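Local coordinates for protein-tyrosine-phosphatase (Shewanella sp., PDB 2Z72), which hydrolyses phosphotyrosine as a cold-active protein tyrosine phosphatase, probably using the two zinc ions of its calcineurin-like phosphoesterase fold, at residues G310-E314 with R325-D329. Residues are numbered along the deposited sequence; the frame is centred on the assembly and turned at random.
Sequences GKSGE and RGLYD
Glu314 and Leu327 bring the two backbones nearest, CA to CA 4.8 Å, and the segments run roughly antiparallel, 154° apart. This is the open end of the beta hairpin formed by strands 315-319 and 322-326, within a mixed sheet of the calcineurin-like phosphoesterase fold. Past the paired strands, Glu314 CA makes a CA-H...O contact with Gly326 O at 3.2 Å. Arg325 meets the Glu314 carboxylate side-on in a two-bond salt bridge. Its NE donates to Glu314 OE2 at 2.8 Å, nearly straight at 170° and in the guanidinium plane. Its NH2 donates to the syn lone pair of Glu314 OE1 at 2.8 Å. The two flat groups are twisted 35° apart. The Arg325 chain is extended from CG to NE, with CG anti to the backbone N, and this carries the guanidinium to the carboxylate. Leu327 CG lies over one guanidinium face, toward its rim. Glu314 OE2 also accepts from Val292 N, and the long ion pair of Arg325 with Glu333 is weak. With an alanine in place of Glu314, Arg325 would probably lose its two-bond partner and Val292 N this acceptor. A water donates to Glu314 OE1 (2.7 Å) and accepts from Tyr328 N, bridging the segments. Farther along, the Tyr328 ring lies against 312-313, and the Tyr328 side chain also touches Val85, Thr88 and Leu89 of helix 83-92. Gly313 O approaches Tyr328 CB at 3.2 Å. Over the centre of one ring face sits Ser312 CA, in a CH-pi contact 3.6 Å from the Tyr328 centroid.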
ATOM      1  N   GLY A 310      14.881   6.280  -2.922  1.00 12.09           N
ATOM      2  CA  GLY A 310      15.803   5.307  -2.347  1.00 12.52           C
ATOM      3  C   GLY A 310      16.715   5.830  -1.268  1.00 13.32           C
ATOM      4  O   GLY A 310      17.619   5.107  -0.836  1.00 14.81           O
ATOM      5  N   LYS A 311      16.486   7.041  -0.788  1.00 12.64           N
ATOM      6  CA  LYS A 311      17.349   7.655   0.230  1.00 13.64           C
ATOM      7  C   LYS A 311      16.710   7.889   1.582  1.00 13.69           C
ATOM      8  O   LYS A 311      17.383   7.723   2.569  1.00 16.36           O
ATOM      9  CB  LYS A 311      17.896   8.986  -0.300  1.00 17.51           C
ATOM     10  CG  LYS A 311      18.797   8.746  -1.490  1.00 24.72           C
ATOM     11  CD  LYS A 311      19.050  10.031  -2.252  1.00 39.71           C
ATOM     12  CE  LYS A 311      19.928   9.717  -3.463  1.00 46.63           C
ATOM     13  NZ  LYS A 311      19.358  10.115  -4.805  1.00 49.23           N
ATOM     14  N   SER A 312      15.431   8.315   1.605  1.00 12.89           N
ATOM     15  CA  SER A 312      14.803   8.667   2.886  1.00 13.42           C
ATOM     16  C   SER A 312      13.290   8.650   2.701  1.00 11.05           C
ATOM     17  O   SER A 312      12.803   8.614   1.587  1.00 12.04           O
ATOM     18  CB  SER A 312      15.232  10.027   3.371  1.00 15.37           C
ATOM     19  OG  SER A 312      14.803  11.023   2.476  1.00 18.06           O
ATOM     20  N   GLY A 313      12.573   8.728   3.818  1.00 11.60           N
ATOM     21  CA  GLY A 313      11.148   8.911   3.807  1.00 13.28           C
ATOM     22  C   GLY A 313      10.705   9.389   5.161  1.00 11.49           C
ATOM     23  O   GLY A 313      11.471   9.479   6.101  1.00 12.63           O
ATOM     24  N   GLU A 314       9.450   9.689   5.354  1.00 12.07           N
ATOM     25  CA  GLU A 314       8.740  10.242   6.417  1.00 10.66           C
ATOM     26  C   GLU A 314       7.359   9.617   6.514  1.00 10.30           C
ATOM     27  O   GLU A 314       6.821   9.013   5.571  1.00 10.87           O
ATOM     28  CB  GLU A 314       8.577  11.783   6.280  1.00 11.18           C
ATOM     29  CG  GLU A 314       9.951  12.447   6.131  1.00 12.22           C
ATOM     30  CD  GLU A 314       9.883  13.969   6.288  1.00 13.35           C
ATOM     31  OE1 GLU A 314      10.985  14.584   6.323  1.00 14.80           O
ATOM     32  OE2 GLU A 314       8.765  14.540   6.284  1.00 13.26           O
ATOM     33  N   ARG A 325       4.480  15.167  11.777  1.00 15.10           N
ATOM     34  CA  ARG A 325       5.444  14.716  10.794  1.00 13.99           C
ATOM     35  C   ARG A 325       6.541  13.926  11.511  1.00 13.16           C
ATOM     36  O   ARG A 325       7.200  14.457  12.392  1.00 14.41           O
ATOM     37  CB  ARG A 325       6.016  15.933  10.074  1.00 15.86           C
ATOM     38  CG  ARG A 325       7.175  15.665   9.124  1.00 15.84           C
ATOM     39  CD  ARG A 325       7.608  17.015   8.543  1.00 17.70           C
ATOM     40  NE  ARG A 325       8.846  16.882   7.817  1.00 16.71           N
ATOM     41  CZ  ARG A 325       9.887  17.674   7.740  1.00 18.16           C
ATOM     42  NH1 ARG A 325       9.889  18.832   8.410  1.00 23.34           N
ATOM     43  NH2 ARG A 325      10.880  17.273   6.990  1.00 20.97           N
ATOM     44  N   GLY A 326       6.740  12.684  11.101  1.00 13.17           N
ATOM     45  CA  GLY A 326       7.803  11.825  11.616  1.00 12.70           C
ATOM     46  C   GLY A 326       8.895  11.739  10.571  1.00 12.84           C
ATOM     47  O   GLY A 326       8.736  11.172   9.490  1.00 12.98           O
ATOM     48  N   LEU A 327      10.027  12.354  10.919  1.00 13.30           N
ATOM     49  CA  LEU A 327      11.149  12.442  10.005  1.00 13.03           C
ATOM     50  C   LEU A 327      11.974  11.141   9.975  1.00 12.85           C
ATOM     51  O   LEU A 327      11.961  10.326  10.921  1.00 13.21           O
ATOM     52  CB  LEU A 327      12.043  13.642  10.416  1.00 14.05           C
ATOM     53  CG  LEU A 327      11.491  15.041  10.111  1.00 14.23           C
ATOM     54  CD1 LEU A 327      10.579  15.518  11.201  1.00 16.50           C
ATOM     55  CD2 LEU A 327      12.640  16.018   9.942  1.00 16.50           C
ATOM     56  N   TYR A 328      12.776  11.023   8.918  1.00 12.61           N
ATOM     57  CA  TYR A 328      13.605   9.844   8.707  1.00 12.47           C
ATOM     58  C   TYR A 328      14.615   9.645   9.801  1.00 13.30           C
ATOM     59  O   TYR A 328      15.049   8.497  10.028  1.00 14.51           O
ATOM     60  CB  TYR A 328      14.349   9.954   7.377  1.00 13.06           C
ATOM     61  CG  TYR A 328      14.889   8.680   6.798  1.00 12.70           C
ATOM     62  CD1 TYR A 328      16.238   8.607   6.409  1.00 13.53           C
ATOM     63  CD2 TYR A 328      14.100   7.544   6.619  1.00 13.37           C
ATOM     64  CE1 TYR A 328      16.765   7.456   5.871  1.00 13.55           C
ATOM     65  CE2 TYR A 328      14.628   6.387   6.069  1.00 12.29           C
ATOM     66  CZ  TYR A 328      15.963   6.345   5.707  1.00 13.43           C
ATOM     67  OH  TYR A 328      16.401   5.178   5.151  1.00 15.96           O
ATOM     68  N   ASP A 329      15.076  10.722  10.452  1.00 14.10           N
ATOM     69  CA  ASP A 329      16.070  10.647  11.518  1.00 15.82           C
ATOM     70  C   ASP A 329      15.456  10.334  12.881  1.00 14.76           C
ATOM     71  O   ASP A 329      16.235  10.282  13.842  1.00 17.11           O
ATOM     72  CB  ASP A 329      16.898  11.919  11.530  1.00 17.00           C
ATOM     73  CG  ASP A 329      16.179  13.136  12.024  1.00 19.81           C
ATOM     74  OD1 ASP A 329      16.926  14.173  12.102  1.00 21.42           O
ATOM     75  OD2 ASP A 329      14.958  13.078  12.291  1.00 16.99           O
TER
HETATM   76  O   HOH W   1      13.148  13.150   6.990  1.00 14.69           O